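Local coordinates for monosaccharide ABC transporter substrate-binding protein, CUT2 family (Acidothermus cellulolyticus, PDB 4RU1), which binds myo-inositol and probably serves as the carbohydrate-binding component of a CUT2-family ABC transporter, at residues Ile204-Pro209 with Ala228-Asn233; Leu245-Asp250 with Pro284-Lys289. All coordinates share one frame; numbering follows the deposited sequence.

In the fold
Contacts 1 and 2 lie side by side in the same six-stranded mixed sheet, contact 1 at its middle and contact 2 at one edge: strand 226-230 of contact 1 runs beside strand 248-250 of contact 2, and their centres are about 9 Å apart. Ile249 joins them through its backbone, where probable hydrogen bonds link Asp231 N to Ile249 O (2.8 Å) and Ile249 N to Thr229 O. Packing between them adds Phe232 CZ against Val287 CG1 and Ala228 CB against Trp247 CE2, both at 3.5 Å. Contact 1 reaches the bound myo-inositol directly through Leu206 and Asp231. Contact 2 lies farther from the ligand, the Ile249 side chain being about 9 Å from it.

Contact 1: residues Ile204-Pro209 with Ala228-Asn233; sequences ITLGAP and ATFDFN. With INS (1,2,3,4,5,6-hexahydroxy-cyclohexane), chain M.
Thr205 and Thr229 bring their hydroxyls together across two parallel strands, OG1 to OG1 at 2.8 Å, with the two side chains crossing obliquely. Thr229 OG1 stands anti to its backbone N (chi1 -164°), beside the carbonyl carbon, and donates to Phe230 O (2.9 Å) from above that carbonyl plane. On the side of the sheet where Ile204 lies, the Phe230 ring runs alongside Leu206, both side chains pointing the same way; Leu206 CD2 comes within 3.7 Å of Phe230 CD1. Ile204 CG2 meets the ring at its edge, near CE1, and Thr205 O also lies in the ring plane at the edge. Backbone bonds from Thr205 N to Ala228 O and from Phe230 N to Thr205 O hold the strands in register. Beyond the strand ends, Ala208 CB packs against the Phe232-Asn233 peptide, 3.5 Å from Asn233 N, while Asn233 OD1 accepts from Gln235 N. An alanine in place of Thr229 would probably leave the Thr205 hydroxyl without its nearest hydroxyl partner and Phe230 O without its side-chain donor at the strand end. The contact joins both strands and the helix start of the beta-alpha-beta unit 202-205, 208-220 and 226-230, the C-terminal strand ends facing the inositol site. Leu206 O accepts from myo-inositol O2 (2.7 Å) and Asp231 OD2 from O1 (2.6 Å). A water accepts from Ala208 N and donates to the same OD2, linking carboxylate and helix start. Two acceptors, a backbone carbonyl and a carboxylate, thus take two ligand hydroxyls; Gln251, Arg161 and others add further bonds.

Contact 2: residues Leu245-Asp250 with Pro284-Lys289; sequences LQWAID and PFFVDK
Ala248 and Val287 form a hydrogen-bonded antiparallel pair, Val287 N giving to Ala248 O at 2.8 Å, nearly along the C=O axis, and Ala248 N returning a bond to Val287 O. Asp250 and Phe285 make the second such pair: Asp250 N reaches Phe285 O at 2.8 Å, whereas the return bond from Phe285 N to Asp250 O is longer (3.1 Å) and more bent. Between them Ile249 and Phe286 are a non-hydrogen-bonded pair, with side chains on the same face of the sheet. Aromatic and apolar contacts gather on that face. Phe286 presents its edge to the face of the Trp247 six-membered ring, the centroids 5.1 Å apart and the planes at 67°, a T-shaped stack in which Phe286 CE2 sits 3.8 Å from Trp247 CE3. Ile249 covers a face of the Phe286 ring in a CH-pi contact, CG1 being 3.8 Å from the ring centroid; its chi1 of -60° sets CG1 beside the backbone N, and CD1 continues to Phe286 CZ. The other branch, Ile249 CG2, packs on Pro284 CB (3.7 Å). One water joins the segments beyond Trp247 and Asp288, donating to Gln246 O and accepting from Lys289 N. Asp250 and Asp288 form salt bridges with Arg304 and Arg137 and hydrogen bonds with Gln252 N and Ser290 OG, and Trp247 NE1 hydrogen-bonds Glu141. Strand 285-287 is an edge strand and the sheet's sole antiparallel member, with strand 226-230 flanking 248-250; helix 127-140 packs on the Trp247-Phe286 face, while helix 236-241 meets Ala248 on the other.

Contact 1: residues Ile204-Pro209 with Ala228-Asn233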
loop_
_atom_site.group_PDB
_atom_site.type_symbol
_atom_site.label_atom_id
_atom_site.label_comp_id
_atom_site.label_asym_id
_atom_site.label_seq_id
_atom_site.Cartn_x
_atom_site.Cartn_y
_atom_site.Cartn_z
ATOM N N ILE A 204 9.169 4.685 11.946
ATOM C CA ILE A 204 8.127 3.915 11.211
ATOM C C ILE A 204 8.229 4.186 9.734
ATOM O O ILE A 204 8.123 5.354 9.295
ATOM C CB ILE A 204 6.708 4.262 11.682
ATOM C CG1 ILE A 204 6.563 3.942 13.146
ATOM C CG2 ILE A 204 5.670 3.465 10.865
ATOM C CD1 ILE A 204 5.190 4.285 13.707
ATOM N N THR A 205 8.578 3.117 8.982
ATOM C CA THR A 205 8.670 3.166 7.550
ATOM C C THR A 205 7.348 2.723 6.929
ATOM O O THR A 205 6.596 1.942 7.547
ATOM C CB THR A 205 9.847 2.344 7.008
ATOM O OG1 THR A 205 9.704 0.982 7.413
ATOM C CG2 THR A 205 11.125 2.965 7.461
ATOM N N LEU A 206 7.020 3.270 5.737
ATOM C CA LEU A 206 5.730 3.060 5.064
ATOM C C LEU A 206 5.771 2.005 3.928
ATOM O O LEU A 206 4.787 1.820 3.159
ATOM C CB LEU A 206 5.099 4.322 4.592
ATOM C CG LEU A 206 4.954 5.393 5.633
ATOM C CD1 LEU A 206 4.166 6.586 5.096
ATOM C CD2 LEU A 206 4.455 4.996 6.972
ATOM N N GLY A 207 6.900 1.298 3.819
ATOM C CA GLY A 207 7.038 0.156 2.967
ATOM C C GLY A 207 8.211 -0.683 3.378
ATOM O O GLY A 207 9.191 -0.160 3.987
ATOM N N ALA A 208 8.144 -1.941 3.028
ATOM C CA ALA A 208 9.202 -2.902 3.420
ATOM C C ALA A 208 10.596 -2.613 2.823
ATOM O O ALA A 208 11.591 -2.771 3.508
ATOM C CB ALA A 208 8.741 -4.322 3.090
ATOM N N PRO A 209 10.672 -2.159 1.563
ATOM C CA PRO A 209 11.981 -1.786 1.052
ATOM C C PRO A 209 12.595 -0.652 1.834
ATOM O O PRO A 209 13.804 -0.652 2.110
ATOM C CB PRO A 209 11.705 -1.431 -0.392
ATOM C CG PRO A 209 10.500 -2.217 -0.740
ATOM C CD PRO A 209 9.667 -2.183 0.490
ATOM N N ALA A 228 10.019 -0.047 12.853
ATOM C CA ALA A 228 8.750 -0.757 12.592
ATOM C C ALA A 228 8.295 -0.383 11.217
ATOM O O ALA A 228 8.723 0.667 10.684
ATOM C CB ALA A 228 7.732 -0.408 13.615
ATOM N N THR A 229 7.490 -1.230 10.563
ATOM C CA THR A 229 7.139 -0.936 9.164
ATOM C C THR A 229 5.720 -1.314 8.837
ATOM O O THR A 229 5.077 -2.190 9.489
ATOM C CB THR A 229 8.078 -1.688 8.207
ATOM O OG1 THR A 229 7.981 -1.107 6.893
ATOM C CG2 THR A 229 7.839 -3.174 8.175
ATOM N N PHE A 230 5.247 -0.690 7.773
ATOM C CA PHE A 230 4.135 -1.228 7.032
ATOM C C PHE A 230 4.679 -2.237 6.033
ATOM O O PHE A 230 5.731 -1.952 5.359
ATOM C CB PHE A 230 3.381 -0.089 6.328
ATOM C CG PHE A 230 2.588 0.780 7.223
ATOM C CD1 PHE A 230 3.168 1.694 8.091
ATOM C CD2 PHE A 230 1.229 0.702 7.200
ATOM C CE1 PHE A 230 2.393 2.458 8.907
ATOM C CE2 PHE A 230 0.449 1.440 8.032
ATOM C CZ PHE A 230 0.999 2.356 8.876
ATOM N N ASP A 231 3.978 -3.374 5.855
ATOM C CA ASP A 231 4.180 -4.378 4.774
ATOM C C ASP A 231 5.282 -5.366 5.046
ATOM O O ASP A 231 6.200 -5.168 5.838
ATOM C CB ASP A 231 4.497 -3.693 3.406
ATOM C CG ASP A 231 3.451 -2.701 2.961
ATOM O OD1 ASP A 231 2.249 -2.862 3.277
ATOM O OD2 ASP A 231 3.813 -1.741 2.242
ATOM N N PHE A 232 5.225 -6.432 4.259
ATOM C CA PHE A 232 6.257 -7.438 4.222
ATOM C C PHE A 232 7.032 -7.363 2.925
ATOM O O PHE A 232 6.477 -6.977 1.922
ATOM C CB PHE A 232 5.610 -8.848 4.303
ATOM C CG PHE A 232 5.153 -9.231 5.675
ATOM C CD1 PHE A 232 3.971 -8.767 6.203
ATOM C CD2 PHE A 232 5.984 -9.965 6.479
ATOM C CE1 PHE A 232 3.572 -9.135 7.489
ATOM C CE2 PHE A 232 5.626 -10.299 7.796
ATOM C CZ PHE A 232 4.417 -9.886 8.283
ATOM N N ASN A 233 8.290 -7.778 2.962
ATOM C CA ASN A 233 8.985 -8.341 1.797
ATOM C C ASN A 233 9.695 -9.617 2.263
ATOM O O ASN A 233 9.453 -10.076 3.399
ATOM C CB ASN A 233 9.962 -7.316 1.184
ATOM C CG ASN A 233 11.171 -7.053 2.048
ATOM O OD1 ASN A 233 11.327 -7.593 3.140
ATOM N ND2 ASN A 233 12.014 -6.155 1.576
HETATM C C1 INS M . 2.446 0.468 0.303
HETATM C C2 INS M . 3.847 0.944 -0.049
HETATM C C3 INS M . 3.916 1.229 -1.550
HETATM C C4 INS M . 2.808 2.134 -2.039
HETATM C C5 INS M . 1.455 1.584 -1.719
HETATM C C6 INS M . 1.278 1.278 -0.257
HETATM O O1 INS M . 2.277 0.239 1.710
HETATM O O2 INS M . 4.011 2.203 0.626
HETATM O O3 INS M . 5.194 1.861 -1.767
HETATM O O4 INS M . 2.924 2.364 -3.466
HETATM O O5 INS M . 0.391 2.498 -2.068
HETATM O O6 INS M . -0.001 0.626 -0.002
HETATM O O HOH W 1 6.150 -2.282 0.906
#

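Contact 2: residues Leu245-Asp250 with Pro284-Lys289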
loop_
_atom_site.group_PDB
_atom_site.type_symbol
_atom_site.label_atom_id
_atom_site.label_comp_id
_atom_site.label_asym_id
_atom_site.label_seq_id
_atom_site.Cartn_x
_atom_site.Cartn_y
_atom_site.Cartn_z
ATOM N N LEU A 245 13.178 -5.537 13.454
ATOM C CA LEU A 245 11.913 -4.814 13.287
ATOM C C LEU A 245 10.976 -5.124 14.439
ATOM O O LEU A 245 10.900 -6.339 14.856
ATOM C CB LEU A 245 11.224 -5.214 11.998
ATOM C CG LEU A 245 11.793 -4.738 10.664
ATOM C CD1 LEU A 245 11.112 -5.430 9.480
ATOM C CD2 LEU A 245 11.702 -3.232 10.555
ATOM N N GLN A 246 10.374 -4.143 15.060
ATOM C CA GLN A 246 9.421 -4.366 16.148
ATOM C C GLN A 246 8.172 -5.101 15.696
ATOM O O GLN A 246 7.675 -5.963 16.400
ATOM C CB GLN A 246 9.055 -3.055 16.840
ATOM C CG GLN A 246 10.235 -2.208 17.320
ATOM C CD GLN A 246 11.101 -2.996 18.243
ATOM O OE1 GLN A 246 12.251 -3.462 17.896
ATOM N NE2 GLN A 246 10.559 -3.206 19.402
ATOM N N TRP A 247 7.665 -4.742 14.522
ATOM C CA TRP A 247 6.447 -5.300 14.003
ATOM C C TRP A 247 6.303 -4.813 12.583
ATOM O O TRP A 247 7.014 -3.893 12.177
ATOM C CB TRP A 247 5.233 -4.925 14.857
ATOM C CG TRP A 247 5.211 -3.521 15.352
ATOM C CD1 TRP A 247 5.498 -3.119 16.625
ATOM C CD2 TRP A 247 4.798 -2.321 14.644
ATOM N NE1 TRP A 247 5.309 -1.780 16.762
ATOM C CE2 TRP A 247 4.919 -1.238 15.554
ATOM C CE3 TRP A 247 4.430 -2.043 13.313
ATOM C CZ2 TRP A 247 4.622 0.106 15.182
ATOM C CZ3 TRP A 247 4.153 -0.674 12.959
ATOM C CH2 TRP A 247 4.237 0.352 13.903
ATOM N N ALA A 248 5.397 -5.453 11.840
ATOM C CA ALA A 248 5.037 -5.054 10.446
ATOM C C ALA A 248 3.545 -5.102 10.392
ATOM O O ALA A 248 2.928 -6.021 10.930
ATOM C CB ALA A 248 5.631 -5.978 9.425
ATOM N N ILE A 249 2.949 -4.136 9.740
ATOM C CA ILE A 249 1.519 -4.075 9.520
ATOM C C ILE A 249 1.201 -4.658 8.151
ATOM O O ILE A 249 1.644 -4.126 7.120
ATOM C CB ILE A 249 0.977 -2.646 9.611
ATOM C CG1 ILE A 249 1.270 -2.046 11.018
ATOM C CG2 ILE A 249 -0.464 -2.606 9.255
ATOM C CD1 ILE A 249 0.999 -0.556 11.135
ATOM N N ASP A 250 0.421 -5.722 8.121
ATOM C CA ASP A 250 0.053 -6.384 6.885
ATOM C C ASP A 250 -1.285 -5.831 6.373
ATOM O O ASP A 250 -2.257 -5.774 7.138
ATOM C CB ASP A 250 -0.090 -7.866 7.207
ATOM C CG ASP A 250 -0.248 -8.752 6.009
ATOM O OD1 ASP A 250 -0.153 -8.353 4.795
ATOM O OD2 ASP A 250 -0.487 -9.942 6.305
ATOM N N PRO A 284 -5.931 -3.396 8.801
ATOM C CA PRO A 284 -4.567 -3.728 9.193
ATOM C C PRO A 284 -4.528 -4.958 10.088
ATOM O O PRO A 284 -5.479 -5.210 10.812
ATOM C CB PRO A 284 -4.122 -2.520 9.997
ATOM C CG PRO A 284 -5.377 -2.002 10.599
ATOM C CD PRO A 284 -6.453 -2.275 9.567
ATOM N N PHE A 285 -3.365 -5.616 10.082
ATOM C CA PHE A 285 -3.055 -6.659 11.041
ATOM C C PHE A 285 -1.580 -6.570 11.414
ATOM O O PHE A 285 -0.723 -6.584 10.516
ATOM C CB PHE A 285 -3.385 -8.045 10.497
ATOM C CG PHE A 285 -3.127 -9.170 11.504
ATOM C CD1 PHE A 285 -3.927 -9.312 12.609
ATOM C CD2 PHE A 285 -2.093 -10.090 11.283
ATOM C CE1 PHE A 285 -3.679 -10.356 13.520
ATOM C CE2 PHE A 285 -1.864 -11.138 12.140
ATOM C CZ PHE A 285 -2.625 -11.246 13.284
ATOM N N PHE A 286 -1.283 -6.502 12.714
ATOM C CA PHE A 286 0.096 -6.432 13.229
ATOM C C PHE A 286 0.734 -7.769 13.371
ATOM O O PHE A 286 0.213 -8.672 14.077
ATOM C CB PHE A 286 0.193 -5.666 14.548
ATOM C CG PHE A 286 -0.067 -4.171 14.446
ATOM C CD1 PHE A 286 -1.324 -3.648 14.253
ATOM C CD2 PHE A 286 1.012 -3.280 14.553
ATOM C CE1 PHE A 286 -1.551 -2.258 14.139
ATOM C CE2 PHE A 286 0.804 -1.947 14.545
ATOM C CZ PHE A 286 -0.477 -1.438 14.288
ATOM N N VAL A 287 1.859 -7.930 12.732
ATOM C CA VAL A 287 2.591 -9.159 12.831
ATOM C C VAL A 287 3.846 -8.843 13.635
ATOM O O VAL A 287 4.546 -7.876 13.381
ATOM C CB VAL A 287 2.976 -9.681 11.444
ATOM C CG1 VAL A 287 3.793 -10.952 11.523
ATOM C CG2 VAL A 287 1.712 -9.974 10.625
ATOM N N ASP A 288 4.090 -9.676 14.663
ATOM C CA ASP A 288 5.226 -9.486 15.619
ATOM C C ASP A 288 5.802 -10.878 15.912
ATOM O O ASP A 288 5.491 -11.828 15.178
ATOM C CB ASP A 288 4.760 -8.710 16.847
ATOM C CG ASP A 288 3.664 -9.432 17.618
ATOM O OD1 ASP A 288 3.596 -10.690 17.490
ATOM O OD2 ASP A 288 2.891 -8.749 18.324
ATOM N N LYS A 289 6.669 -10.970 16.911
ATOM C CA LYS A 289 7.357 -12.232 17.187
ATOM C C LYS A 289 6.383 -13.338 17.539
ATOM O O LYS A 289 6.659 -14.517 17.204
ATOM C CB LYS A 289 8.386 -12.079 18.316
ATOM C CG LYS A 289 9.728 -11.657 17.828
ATOM C CD LYS A 289 10.746 -11.607 18.971
ATOM C CE LYS A 289 11.155 -13.004 19.424
ATOM N NZ LYS A 289 12.410 -12.994 20.225
HETATM O O HOH W 2 8.133 -8.467 17.687
#